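Local atomic coordinates of trans-isoprenyl diphosphate synthase (Caulobacter crescentus, PDB entry 3OYR), a protein that probably makes octaprenyl diphosphate, precursor of isoprenoid quinone side chains, by adding isopentenyl units to farnesyl diphosphate with the help of magnesium ions. Residues Arg67-Met72 / Leu226-Ala231. Numbering follows the deposited sequence.
Sequences RLRPLM and LAFQLA. With DMA (dimethylallyl diphosphate), chain D; DMA (dimethylallyl diphosphate), chain G.
Phe228 reaches across to both Leu68 and Arg69, yet the same ring also turns its edge to a phosphate: its CZ lies 3.3 Å from O2A of the dimethylallyl diphosphate of chain D, near the ring plane. An aromatic edge suits this place because its weakly positive C-H bonds tolerate an anionic oxygen. With CG anti to the backbone N (chi1 -172°), the ring is carried out toward the ligand and helix 68-79. Leucine serves on the apolar side, where one methyl, Leu68 CD1, meets Phe228 CE1 at 3.5 Å, approaching obliquely. From the next position of helix 68-79, Arg69 runs out extended from CG to NE, bringing its NH2 to 4.0 Å from Phe228 CE2. Its main task is polar: NH1 donates a nearly straight hydrogen bond (175°) to O1A of the chain D ligand, 2.8 Å away and close to the guanidinium plane. Replacing Arg69 by alanine is likely to leave O1A without this charged donor and to open a gap beside the Phe228 ring. One residue on from Phe228, Gln229 bends at chi2 and spans the two ligands: OE1 lies 3.4 Å from methyl carbon C5 of the chain D molecule. A glutamine amide offers both acceptor and donor: OE1 accepts from Thr192 OG1, while NE2 donates to Asp233 OD1 and, weakly, to O1A of the chain G molecule at 3.3 Å, helping to fix its rotation. Helices 68-79 and 211-238 thus come together through side chains at the substrate pocket of this mainly helical prenyl synthase fold, and the chemistry implies a pocket wall that combines charge for diphosphate with apolar packing behind it.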
loop_
_atom_site.group_PDB
_atom_site.type_symbol
_atom_site.label_atom_id
_atom_site.label_comp_id
_atom_site.label_asym_id
_atom_site.label_seq_id
_atom_site.Cartn_x
_atom_site.Cartn_y
_atom_site.Cartn_z
ATOM N N ARG B 67 14.420 12.489 -5.740
ATOM C CA ARG B 67 14.914 11.120 -5.877
ATOM C C ARG B 67 15.981 10.755 -4.855
ATOM O O ARG B 67 16.825 9.898 -5.117
ATOM C CB ARG B 67 15.402 10.857 -7.307
ATOM C CG ARG B 67 14.314 11.124 -8.355
ATOM C CD ARG B 67 13.263 9.997 -8.340
ATOM N NE ARG B 67 12.395 10.085 -9.504
ATOM C CZ ARG B 67 11.318 10.862 -9.575
ATOM N NH1 ARG B 67 10.950 11.596 -8.531
ATOM N NH2 ARG B 67 10.609 10.898 -10.694
ATOM N N LEU B 68 15.923 11.388 -3.678
ATOM C CA LEU B 68 16.932 11.169 -2.623
ATOM C C LEU B 68 16.938 9.739 -2.137
ATOM O O LEU B 68 18.004 9.159 -1.887
ATOM C CB LEU B 68 16.729 12.118 -1.433
ATOM C CG LEU B 68 16.812 13.622 -1.710
ATOM C CD1 LEU B 68 16.815 14.405 -0.416
ATOM C CD2 LEU B 68 18.051 13.990 -2.538
ATOM N N ARG B 69 15.749 9.155 -2.045
ATOM C CA ARG B 69 15.656 7.784 -1.583
ATOM C C ARG B 69 16.328 6.750 -2.490
ATOM O O ARG B 69 17.202 6.019 -1.982
ATOM C CB ARG B 69 14.237 7.430 -1.168
ATOM C CG ARG B 69 13.809 8.128 0.101
ATOM C CD ARG B 69 12.322 8.286 0.055
ATOM N NE ARG B 69 11.804 9.176 1.081
ATOM C CZ ARG B 69 11.650 10.481 0.925
ATOM N NH1 ARG B 69 12.009 11.078 -0.219
ATOM N NH2 ARG B 69 11.157 11.187 1.922
ATOM N N PRO B 70 15.990 6.711 -3.823
ATOM C CA PRO B 70 16.778 5.807 -4.699
ATOM C C PRO B 70 18.257 6.162 -4.795
ATOM O O PRO B 70 19.086 5.247 -4.921
ATOM C CB PRO B 70 16.103 5.927 -6.092
ATOM C CG PRO B 70 15.195 7.125 -6.008
ATOM C CD PRO B 70 14.823 7.262 -4.545
ATOM N N LEU B 71 18.583 7.462 -4.762
ATOM C CA LEU B 71 19.961 7.934 -4.719
ATOM C C LEU B 71 20.728 7.337 -3.549
ATOM O O LEU B 71 21.889 6.929 -3.694
ATOM C CB LEU B 71 20.050 9.473 -4.645
ATOM C CG LEU B 71 19.840 10.226 -5.957
ATOM C CD1 LEU B 71 19.803 11.753 -5.732
ATOM C CD2 LEU B 71 20.872 9.842 -6.971
ATOM N N MET B 72 20.076 7.294 -2.391
ATOM C CA MET B 72 20.718 6.725 -1.208
ATOM C C MET B 72 20.930 5.219 -1.330
ATOM O O MET B 72 21.971 4.725 -0.918
ATOM C CB MET B 72 19.977 7.117 0.069
ATOM C CG MET B 72 20.344 8.520 0.500
ATOM S SD MET B 72 19.161 9.251 1.629
ATOM C CE MET B 72 19.344 8.068 2.983
ATOM N N LEU B 226 15.662 11.851 9.983
ATOM C CA LEU B 226 15.231 12.732 11.085
ATOM C C LEU B 226 15.532 14.212 10.781
ATOM O O LEU B 226 14.623 15.065 10.825
ATOM C CB LEU B 226 15.853 12.278 12.412
ATOM C CG LEU B 226 15.370 10.893 12.881
ATOM C CD1 LEU B 226 16.182 10.383 14.045
ATOM C CD2 LEU B 226 13.910 10.948 13.270
ATOM N N ALA B 227 16.782 14.494 10.403
ATOM C CA ALA B 227 17.196 15.839 9.958
ATOM C C ALA B 227 16.279 16.325 8.851
ATOM O O ALA B 227 15.746 17.452 8.916
ATOM C CB ALA B 227 18.675 15.820 9.467
ATOM N N PHE B 228 16.067 15.445 7.865
ATOM C CA PHE B 228 15.263 15.739 6.685
ATOM C C PHE B 228 13.863 16.183 7.075
ATOM O O PHE B 228 13.382 17.218 6.603
ATOM C CB PHE B 228 15.197 14.505 5.751
ATOM C CG PHE B 228 14.545 14.782 4.419
ATOM C CD1 PHE B 228 15.295 15.306 3.361
ATOM C CD2 PHE B 228 13.178 14.528 4.221
ATOM C CE1 PHE B 228 14.681 15.585 2.123
ATOM C CE2 PHE B 228 12.560 14.789 2.973
ATOM C CZ PHE B 228 13.308 15.323 1.932
ATOM N N GLN B 229 13.217 15.407 7.946
ATOM C CA GLN B 229 11.836 15.688 8.329
ATOM C C GLN B 229 11.698 16.940 9.205
ATOM O O GLN B 229 10.751 17.724 9.036
ATOM C CB GLN B 229 11.223 14.482 9.015
ATOM C CG GLN B 229 9.734 14.632 9.245
ATOM C CD GLN B 229 8.951 14.872 7.963
ATOM O OE1 GLN B 229 9.141 14.186 6.965
ATOM N NE2 GLN B 229 8.071 15.850 7.988
ATOM N N LEU B 230 12.632 17.120 10.137
ATOM C CA LEU B 230 12.721 18.368 10.921
ATOM C C LEU B 230 12.831 19.596 10.015
ATOM O O LEU B 230 12.093 20.562 10.205
ATOM C CB LEU B 230 13.891 18.321 11.901
ATOM C CG LEU B 230 13.639 17.377 13.082
ATOM C CD1 LEU B 230 14.920 17.084 13.794
ATOM C CD2 LEU B 230 12.663 17.974 14.026
ATOM N N ALA B 231 13.719 19.540 9.016
ATOM C CA ALA B 231 13.823 20.617 8.025
ATOM C C ALA B 231 12.534 20.773 7.225
ATOM O O ALA B 231 12.110 21.894 6.980
ATOM C CB ALA B 231 15.008 20.413 7.096
HETATM C C1 DMA D . 8.065 14.360 0.764
HETATM O O1 DMA D . 9.351 13.869 0.360
HETATM C C2 DMA D . 7.897 13.388 1.877
HETATM C C3 DMA D . 8.245 13.676 3.134
HETATM C C4 DMA D . 8.709 15.043 3.562
HETATM C C5 DMA D . 8.120 12.570 4.135
HETATM P PA DMA D . 10.452 14.658 -0.499
HETATM O O1A DMA D . 11.704 13.822 -0.672
HETATM O O2A DMA D . 10.645 16.016 0.115
HETATM O O3A DMA D . 9.588 14.762 -1.867
HETATM P PB DMA D . 10.073 14.625 -3.412
HETATM O O1B DMA D . 10.183 13.138 -3.687
HETATM O O2B DMA D . 8.849 15.261 -4.035
HETATM O O3B DMA D . 11.368 15.369 -3.598
HETATM C C1 DMA G . 4.850 12.648 5.831
HETATM O O1 DMA G . 5.353 13.975 5.938
HETATM C C2 DMA G . 4.517 12.245 4.428
HETATM C C3 DMA G . 4.809 11.035 3.938
HETATM C C4 DMA G . 5.492 9.959 4.723
HETATM C C5 DMA G . 4.421 10.761 2.523
HETATM P PA DMA G . 4.544 15.337 5.553
HETATM O O1A DMA G . 5.233 16.397 6.359
HETATM O O2A DMA G . 3.050 15.172 5.624
HETATM O O3A DMA G . 5.021 15.458 4.013
HETATM P PB DMA G . 4.513 16.548 2.932
HETATM O O1B DMA G . 5.457 16.185 1.816
HETATM O O2B DMA G . 4.731 17.897 3.575
HETATM O O3B DMA G . 3.046 16.286 2.676
#